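PDB 5E1V: polyketide synthase PksL from Bacillus subtilis, which probably dehydrates beta-hydroxyacyl intermediates during bacillaene assembly, using a monomeric dehydratase domain of the hotdog superfamily. Local coordinates for residues A[9-12]-A[13-17]; A[30-33]-A[34-37]; A[144-148]-A[149-153]; A[235-239]-A[240-244]. All coordinates share one frame; numbering follows the deposited sequence.

Contact 1: A[9-12]-A[13-17]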
# COMPACT_ATOMS: atom_id res chain seq x y z
N LEU A 9 7.18 12.07 -11.58
CA LEU A 9 6.98 10.69 -11.99
C LEU A 9 6.10 10.70 -13.24
O LEU A 9 5.19 11.53 -13.32
CB LEU A 9 6.28 9.89 -10.88
CG LEU A 9 6.97 9.68 -9.55
CD1 LEU A 9 6.26 8.57 -8.73
CD2 LEU A 9 8.43 9.26 -9.71
N THR A 10 6.38 9.84 -14.21
CA THR A 10 5.48 9.72 -15.38
C THR A 10 4.74 8.41 -15.28
O THR A 10 5.31 7.32 -15.35
CB THR A 10 6.20 9.92 -16.71
OG1 THR A 10 7.07 8.80 -16.93
CG2 THR A 10 6.99 11.19 -16.68
N LEU A 11 3.45 8.51 -15.05
CA LEU A 11 2.65 7.34 -14.71
C LEU A 11 1.69 7.08 -15.87
O LEU A 11 0.97 8.01 -16.32
CB LEU A 11 1.90 7.60 -13.46
CG LEU A 11 2.86 7.80 -12.26
CD1 LEU A 11 2.04 8.25 -11.06
CD2 LEU A 11 3.57 6.53 -11.96
N SER A 12 1.74 5.84 -16.34
CA SER A 12 0.99 5.43 -17.57
C SER A 12 0.79 3.88 -17.47
O SER A 12 1.23 3.26 -16.51
CB SER A 12 1.79 5.82 -18.80
OG SER A 12 2.83 4.89 -19.02
N LEU A 13 0.17 3.26 -18.49
CA LEU A 13 0.10 1.82 -18.60
C LEU A 13 1.44 1.10 -18.80
O LEU A 13 1.52 -0.11 -18.72
CB LEU A 13 -0.89 1.45 -19.76
CG LEU A 13 -2.37 1.37 -19.36
CD1 LEU A 13 -2.96 2.63 -18.76
CD2 LEU A 13 -3.20 0.97 -20.62
N LYS A 14 2.50 1.84 -18.98
CA LYS A 14 3.85 1.26 -19.05
C LYS A 14 4.33 0.85 -17.66
O LYS A 14 5.22 0.07 -17.56
CB LYS A 14 4.85 2.26 -19.61
CG LYS A 14 4.61 2.48 -21.11
CD LYS A 14 5.89 2.54 -21.92
CE LYS A 14 5.63 2.39 -23.42
NZ LYS A 14 5.00 3.59 -23.98
N ASN A 15 3.75 1.45 -16.62
CA ASN A 15 4.05 1.12 -15.26
C ASN A 15 3.33 -0.17 -14.94
O ASN A 15 2.11 -0.28 -15.12
CB ASN A 15 3.49 2.25 -14.35
CG ASN A 15 3.71 1.99 -12.88
OD1 ASN A 15 3.16 1.06 -12.26
ND2 ASN A 15 4.44 2.91 -12.26
N PRO A 16 4.08 -1.17 -14.42
CA PRO A 16 3.43 -2.48 -14.25
C PRO A 16 2.36 -2.49 -13.17
O PRO A 16 1.46 -3.36 -13.25
CB PRO A 16 4.60 -3.40 -13.91
CG PRO A 16 5.61 -2.54 -13.27
CD PRO A 16 5.44 -1.15 -13.86
N PHE A 17 2.43 -1.60 -12.15
CA PHE A 17 1.36 -1.59 -11.15
C PHE A 17 0.05 -1.08 -11.76
O PHE A 17 -0.99 -1.61 -11.52
CB PHE A 17 1.77 -0.74 -9.92
CG PHE A 17 3.06 -1.22 -9.26
CD1 PHE A 17 3.11 -2.42 -8.60
CD2 PHE A 17 4.25 -0.51 -9.38
CE1 PHE A 17 4.28 -2.90 -7.95
CE2 PHE A 17 5.43 -0.99 -8.79
CZ PHE A 17 5.44 -2.22 -8.08
O HOH W 1 6.22 4.63 -13.81

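Contact 2: A[30-33]-A[34-37]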
# COMPACT_ATOMS: atom_id res chain seq x y z
N PRO A 30 -2.39 1.57 -7.43
CA PRO A 30 -2.90 1.29 -6.08
C PRO A 30 -2.48 2.38 -5.13
O PRO A 30 -1.36 2.89 -5.13
CB PRO A 30 -2.30 -0.09 -5.71
CG PRO A 30 -1.79 -0.66 -6.98
CD PRO A 30 -1.49 0.51 -7.89
N GLY A 31 -3.45 2.83 -4.35
CA GLY A 31 -3.18 3.87 -3.40
C GLY A 31 -2.07 3.46 -2.44
O GLY A 31 -1.43 4.30 -1.93
N LEU A 32 -1.91 2.18 -2.16
CA LEU A 32 -0.88 1.69 -1.19
C LEU A 32 0.57 1.76 -1.78
O LEU A 32 1.53 1.63 -1.07
CB LEU A 32 -1.19 0.29 -0.72
CG LEU A 32 -2.39 0.25 0.26
CD1 LEU A 32 -2.79 -1.19 0.46
CD2 LEU A 32 -1.96 0.86 1.59
N ALA A 33 0.64 2.09 -3.07
CA ALA A 33 1.90 2.31 -3.75
C ALA A 33 2.53 3.61 -3.40
O ALA A 33 3.71 3.82 -3.63
CB ALA A 33 1.70 2.18 -5.27
N TYR A 34 1.76 4.54 -2.80
CA TYR A 34 2.37 5.83 -2.37
C TYR A 34 3.45 5.68 -1.31
O TYR A 34 4.27 6.63 -1.11
CB TYR A 34 1.24 6.79 -1.89
CG TYR A 34 0.45 7.41 -2.99
CD1 TYR A 34 1.06 8.13 -3.95
CD2 TYR A 34 -0.92 7.25 -3.05
CE1 TYR A 34 0.31 8.78 -4.97
CE2 TYR A 34 -1.69 7.86 -4.03
CZ TYR A 34 -1.11 8.67 -4.96
OH TYR A 34 -1.83 9.24 -5.96
N ILE A 35 3.37 4.65 -0.48
CA ILE A 35 4.42 4.43 0.56
C ILE A 35 5.82 4.27 -0.07
O ILE A 35 6.78 5.00 0.26
CB ILE A 35 4.08 3.22 1.44
CG1 ILE A 35 2.74 3.52 2.18
CG2 ILE A 35 5.19 2.97 2.40
CD1 ILE A 35 2.10 2.32 2.76
N ASP A 36 5.87 3.37 -1.08
CA ASP A 36 7.12 3.19 -1.84
C ASP A 36 7.55 4.46 -2.54
O ASP A 36 8.73 4.86 -2.37
CB ASP A 36 7.08 1.99 -2.76
CG ASP A 36 8.47 1.67 -3.28
OD1 ASP A 36 9.25 1.11 -2.49
OD2 ASP A 36 8.73 2.10 -4.42
N ILE A 37 6.63 5.11 -3.26
CA ILE A 37 6.89 6.36 -3.94
C ILE A 37 7.60 7.37 -2.99
O ILE A 37 8.72 7.87 -3.28
CB ILE A 37 5.64 6.91 -4.62
CG1 ILE A 37 5.29 6.07 -5.86
CG2 ILE A 37 5.81 8.38 -4.94
CD1 ILE A 37 3.86 6.16 -6.26
O HOH W 2 4.16 1.00 -1.56

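Contact 3: A[144-148]-A[149-153]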
# COMPACT_ATOMS: atom_id res chain seq x y z
N GLN A 144 -12.29 -13.71 -5.50
CA GLN A 144 -13.37 -12.86 -5.01
C GLN A 144 -13.26 -11.38 -5.39
O GLN A 144 -14.27 -10.72 -5.70
CB GLN A 144 -13.51 -13.01 -3.47
CG GLN A 144 -14.65 -12.23 -2.79
CD GLN A 144 -16.10 -12.51 -3.31
OE1 GLN A 144 -16.86 -11.58 -3.65
NE2 GLN A 144 -16.47 -13.75 -3.34
N CYS A 145 -12.05 -10.81 -5.31
CA CYS A 145 -11.86 -9.45 -5.78
C CYS A 145 -12.40 -9.20 -7.21
O CYS A 145 -13.12 -8.23 -7.44
CB CYS A 145 -10.39 -9.09 -5.72
SG CYS A 145 -9.78 -9.06 -4.02
N ARG A 146 -12.05 -10.12 -8.11
CA ARG A 146 -12.44 -10.06 -9.50
C ARG A 146 -13.97 -10.12 -9.66
O ARG A 146 -14.52 -9.43 -10.49
CB ARG A 146 -11.77 -11.19 -10.26
CG ARG A 146 -10.26 -11.13 -10.26
CD ARG A 146 -9.63 -11.88 -11.45
NE ARG A 146 -9.90 -13.32 -11.50
CZ ARG A 146 -9.32 -14.22 -10.73
NH1 ARG A 146 -8.46 -13.84 -9.79
NH2 ARG A 146 -9.62 -15.52 -10.86
N ARG A 147 -14.65 -10.87 -8.79
CA ARG A 147 -16.11 -10.85 -8.77
C ARG A 147 -16.65 -9.47 -8.35
O ARG A 147 -17.74 -9.08 -8.76
CB ARG A 147 -16.65 -11.91 -7.82
CG ARG A 147 -16.41 -13.32 -8.25
CD ARG A 147 -17.23 -14.26 -7.36
NE ARG A 147 -16.73 -15.63 -7.45
CZ ARG A 147 -15.95 -16.23 -6.56
NH1 ARG A 147 -15.50 -15.60 -5.47
NH2 ARG A 147 -15.59 -17.48 -6.78
N GLN A 148 -15.90 -8.72 -7.53
CA GLN A 148 -16.27 -7.36 -7.17
C GLN A 148 -15.57 -6.32 -8.10
O GLN A 148 -15.53 -5.17 -7.80
CB GLN A 148 -15.99 -7.13 -5.68
CG GLN A 148 -16.57 -8.21 -4.76
CD GLN A 148 -16.41 -7.92 -3.25
OE1 GLN A 148 -16.69 -6.84 -2.79
NE2 GLN A 148 -15.98 -8.91 -2.51
N GLU A 149 -15.07 -6.77 -9.25
CA GLU A 149 -14.54 -5.95 -10.33
C GLU A 149 -13.23 -5.26 -9.96
O GLU A 149 -12.87 -4.23 -10.52
CB GLU A 149 -15.54 -4.90 -10.78
CG GLU A 149 -16.91 -5.44 -11.16
CD GLU A 149 -17.73 -4.37 -11.85
OE1 GLU A 149 -17.29 -3.86 -12.92
OE2 GLU A 149 -18.79 -4.00 -11.29
N LEU A 150 -12.53 -5.85 -9.02
CA LEU A 150 -11.13 -5.45 -8.71
C LEU A 150 -10.25 -6.55 -9.25
O LEU A 150 -10.34 -7.67 -8.76
CB LEU A 150 -10.99 -5.34 -7.19
CG LEU A 150 -9.58 -5.15 -6.62
CD1 LEU A 150 -8.96 -3.86 -7.16
CD2 LEU A 150 -9.58 -5.20 -5.07
N VAL A 151 -9.38 -6.25 -10.23
CA VAL A 151 -8.63 -7.26 -10.96
C VAL A 151 -7.10 -6.99 -10.92
O VAL A 151 -6.60 -6.16 -11.69
CB VAL A 151 -9.11 -7.30 -12.43
CG1 VAL A 151 -8.34 -8.33 -13.25
CG2 VAL A 151 -10.62 -7.42 -12.50
N HIS A 152 -6.41 -7.73 -10.07
CA HIS A 152 -4.97 -7.77 -10.04
C HIS A 152 -4.52 -8.88 -11.02
O HIS A 152 -5.14 -9.94 -11.10
CB HIS A 152 -4.42 -8.12 -8.67
CG HIS A 152 -4.93 -7.30 -7.54
ND1 HIS A 152 -6.21 -7.42 -7.05
CD2 HIS A 152 -4.31 -6.39 -6.76
CE1 HIS A 152 -6.34 -6.62 -6.00
NE2 HIS A 152 -5.21 -5.97 -5.82
N SER A 153 -3.47 -8.63 -11.75
CA SER A 153 -2.92 -9.65 -12.63
C SER A 153 -1.44 -9.56 -12.49
O SER A 153 -0.91 -8.51 -12.07
CB SER A 153 -3.35 -9.35 -14.08
OG SER A 153 -2.93 -8.04 -14.44
O HOH W 3 -6.82 -11.39 -9.56

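Contact 4: A[235-239]-A[240-244]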
# COMPACT_ATOMS: atom_id res chain seq x y z
N THR A 235 2.40 -10.64 7.20
CA THR A 235 1.52 -9.56 7.71
C THR A 235 0.42 -10.04 8.67
O THR A 235 -0.46 -10.85 8.30
CB THR A 235 0.82 -8.80 6.59
OG1 THR A 235 1.81 -8.34 5.67
CG2 THR A 235 -0.01 -7.64 7.17
N ARG A 236 0.39 -9.42 9.84
CA ARG A 236 -0.64 -9.79 10.79
C ARG A 236 -1.63 -8.68 10.88
O ARG A 236 -1.26 -7.50 10.91
CB ARG A 236 -0.04 -10.02 12.18
CG ARG A 236 -1.14 -10.37 13.19
CD ARG A 236 -0.59 -10.57 14.57
NE ARG A 236 -0.03 -9.35 15.14
CZ ARG A 236 0.83 -9.37 16.15
NH1 ARG A 236 1.17 -10.53 16.71
NH2 ARG A 236 1.32 -8.26 16.64
N ILE A 237 -2.90 -9.06 10.89
CA ILE A 237 -3.95 -8.15 11.10
C ILE A 237 -4.76 -8.72 12.26
O ILE A 237 -5.26 -9.85 12.17
CB ILE A 237 -4.83 -8.02 9.84
CG1 ILE A 237 -3.94 -7.60 8.65
CG2 ILE A 237 -5.94 -7.01 10.10
CD1 ILE A 237 -4.36 -8.12 7.32
N LYS A 238 -4.87 -7.93 13.32
CA LYS A 238 -5.64 -8.31 14.50
C LYS A 238 -7.08 -7.88 14.37
O LYS A 238 -7.41 -6.72 13.97
CB LYS A 238 -5.02 -7.70 15.76
CG LYS A 238 -3.60 -8.12 16.10
CD LYS A 238 -3.30 -7.68 17.55
CE LYS A 238 -1.83 -7.50 17.86
NZ LYS A 238 -1.22 -6.28 17.23
N ARG A 239 -8.01 -8.78 14.75
CA ARG A 239 -9.43 -8.42 14.63
C ARG A 239 -9.73 -7.16 15.44
O ARG A 239 -10.59 -6.35 15.05
CB ARG A 239 -10.35 -9.60 15.10
CG ARG A 239 -11.82 -9.45 14.72
CD ARG A 239 -12.64 -10.61 15.26
NE ARG A 239 -12.10 -11.90 14.87
CZ ARG A 239 -12.19 -12.44 13.65
NH1 ARG A 239 -12.79 -11.80 12.65
NH2 ARG A 239 -11.63 -13.63 13.42
N SER A 240 -9.02 -6.97 16.55
CA SER A 240 -9.27 -5.81 17.42
C SER A 240 -8.98 -4.47 16.73
O SER A 240 -9.47 -3.43 17.18
CB SER A 240 -8.47 -5.92 18.72
OG SER A 240 -7.08 -5.99 18.47
N SER A 241 -8.16 -4.52 15.67
CA SER A 241 -7.80 -3.34 14.87
C SER A 241 -8.78 -3.06 13.71
O SER A 241 -8.81 -1.94 13.16
CB SER A 241 -6.39 -3.53 14.29
OG SER A 241 -6.39 -4.37 13.15
N VAL A 242 -9.56 -4.06 13.32
CA VAL A 242 -10.36 -3.92 12.12
C VAL A 242 -11.74 -3.52 12.54
O VAL A 242 -12.29 -4.08 13.50
CB VAL A 242 -10.38 -5.21 11.28
CG1 VAL A 242 -8.94 -5.65 10.94
CG2 VAL A 242 -11.10 -6.35 12.00
N ARG A 243 -12.31 -2.55 11.86
CA ARG A 243 -13.67 -2.20 12.13
C ARG A 243 -14.30 -1.63 10.87
O ARG A 243 -13.59 -1.26 9.93
CB ARG A 243 -13.74 -1.27 13.35
CG ARG A 243 -13.66 0.21 13.07
CD ARG A 243 -13.38 0.99 14.34
NE ARG A 243 -12.49 2.13 14.11
CZ ARG A 243 -11.19 2.02 13.85
NH1 ARG A 243 -10.60 0.83 13.79
NH2 ARG A 243 -10.45 3.11 13.65
N ARG A 244 -15.63 -1.64 10.80
CA ARG A 244 -16.40 -0.84 9.81
C ARG A 244 -17.34 0.17 10.45
O ARG A 244 -18.11 -0.19 11.34
CB ARG A 244 -17.21 -1.74 8.88
CG ARG A 244 -18.02 -0.97 7.81
CD ARG A 244 -18.84 -1.93 6.95
NE ARG A 244 -19.93 -2.51 7.74
CZ ARG A 244 -21.06 -1.86 8.02
NH1 ARG A 244 -21.30 -0.64 7.53
NH2 ARG A 244 -21.99 -2.44 8.77
O HOH W 4 -3.13 -5.57 13.45

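Contact 1: A[9-12]-A[13-17]
Ser12 and Lys14 meet in an ST turn that overlaps a type I beta turn from Ser12 to Asn15; together they carry the chain from strand 4-11 of the hotdog-family dehydratase into helix 16-19. Ser12 OG sits between its own backbone N and carbonyl carbon (chi1 79°), which aims it forward at Lys14 N, 3.1 Å from OG with an N-H...O angle of 160°. Lys14 CB packs against the same OG at 3.4 Å before the chain leads off. The beta turn closes with Asn15 N on Ser12 O, 3.1 Å. With an alanine in place of Ser12, Lys14 N would probably lose its acceptor, leaving the turn to rest on the bond from Asn15 N to the carbonyl. Asn15 swings back beside Leu11, both side chains pointing the same way, with Asn15 ND2 3.7 Å from Leu11 CD2. Beyond, Leu11 rests on Leu63 and Leu73. The Asn15 amide works at both corners: as N-cap, its OD1 takes a weak bond from Phe17 N (2.8 Å) and a hydrogen bond from Ile18 N, while ND2 donates to a water 2.9 Å away, which donates in turn to Thr10 O.

Contact 2: A[30-33]-A[34-37]
Tyr34 sets its ring beside the preceding turn, CD2 3.2 Å from Gly31 O in an oblique approach. With CG beside the backbone N (chi1 -77°), the ring lies near the same carbonyl to which Tyr34 N makes a weak hydrogen bond of 3.3 Å. Gly31 O also bonds the hydroxyl of Tyr220, outside the turn. With an alanine in place of Tyr34, the Gly31 carbonyl would probably lose its aromatic neighbour, opening a gap in the interior. One turn on, Ile37 N donates to Ala33 O over 3.2 Å, and Ile37 CD1 lies alongside that oxygen at 3.5 Å. Leu32 and Ile35 meet more loosely through Leu32 CD2 and Ile35 CD1, 4.5 Å apart; both side chains also reach Tyr220 and Leu266. A water takes over where the helix has not yet settled: it donates to Leu32 O at 2.7 Å and accepts from Asp36 N at 3.0 Å. The Asp36 carboxylate turns elsewhere, to Met187 N, Phe188 N and Gln40. Pro30 closes a stretch matching the HxxxGxxxxP motif of dehydratase domains, and Gly31 follows it; the buried helix 34-44 that comes next, with strands 215-225 and 262-273 against it, is the central helix characteristic of a hotdog fold.

Contact 3: A[144-148]-A[149-153]
Arg146, near the end of helix 138-147, runs out past Leu150 and Val151 of the short strand that follows. Its CB lies 4.1 Å from Leu150 O, and CG comes closer to that oxygen, at 3.8 Å. CD then meets Val151 CG1 at 4.2 Å, the two side chains crossing at about a right angle. A bend at chi3 (-62°) turns the guanidinium away from the valine, and NH1 donates to a water 3.0 Å away; that water passes a hydrogen to His152 O. Behind this side chain a Schellman motif ends the helix. Glu149, at positive phi (69°), lets the chain reverse, putting Leu150 N 2.9 Å from Cys145 O and Glu149 N 3.0 Å from Arg146 O. On the other flank Cys145 SG touches Leu150 CD2 at 4.0 Å, near Val198 of helix 190-203. Backbone bonds from Glu149, Val151 and Ser153 to Tyr24, Val22 and His20 then tie the strand to its neighbour 21-23. The chemistry is thus mainly backbone polar bonding plus light apolar contact: across this turn the arginine meets no acid, and its charge reaches the His152 carbonyl through a water.

Contact 4: A[235-239]-A[240-244]
Strand 232-245 is interrupted at Arg239 to Ser241 by a short 3-10 turn, closed by Ser241 N on Lys238 O (2.9 Å) and Val242 N on Arg239 O (3.0 Å), before the strand resumes at Arg243. The Ser241 side chain doubles the first of these bonds. Its OG, between backbone N and carbonyl carbon at chi1 79°, donates to Lys238 O over only 2.7 Å, in the carbonyl plane and on a lone pair, whereas Ser241 N comes from above that plane. Two bonds from one residue therefore grip a single oxygen and fix the serine's rotation. A water bound by Lys238 N at 2.9 Å adds a weak link to Ser241 OG. Underneath, Ile237 and Val242 cross at about a right angle, and their CG2 and CG1 methyls press together at 3.4 Å, tighter than ordinary van der Waals contact; both side chains also pack on Leu203 of helix 190-203. Arg239 slants past Val242, its CG 4.2 Å from Val242 CG2, and carries NE to Glu166 O. On the strand before the turn, Lys238 CE lies 3.3 Å above the Arg236 guanidinium plane, offset toward its rim, both cations sharing Glu254 through salt bridges. The result is a break within an antiparallel strand: 232-245 forms a beta hairpin with 248-256 in the hotdog architecture, and across the interruption Ile237 and Val242 both still face helix 190-203.

Overall arrangement
The contacts follow one another along the chain, each a local change of direction or a helix end. Contacts 1 and 2 belong to the first hotdog-type half and contacts 3 and 4 to the second, consistent with a double hotdog. Contacts 1 and 2 touch, with centres about 13 Å apart: Leu9 packs on Ile37 and Phe17 on Pro30, joining strand 4-11 and helix 16-19 to the buried helix 34-44. Contact 3, its centre about 19 Å from that of contact 2, reaches across the two halves as strand 150-152 pairs with strand 21-23. Contact 4 lies about 31 Å from contact 1, centre to centre, on the opposite side of the molecule. Helix 190-203 packs against residues of all four contacts.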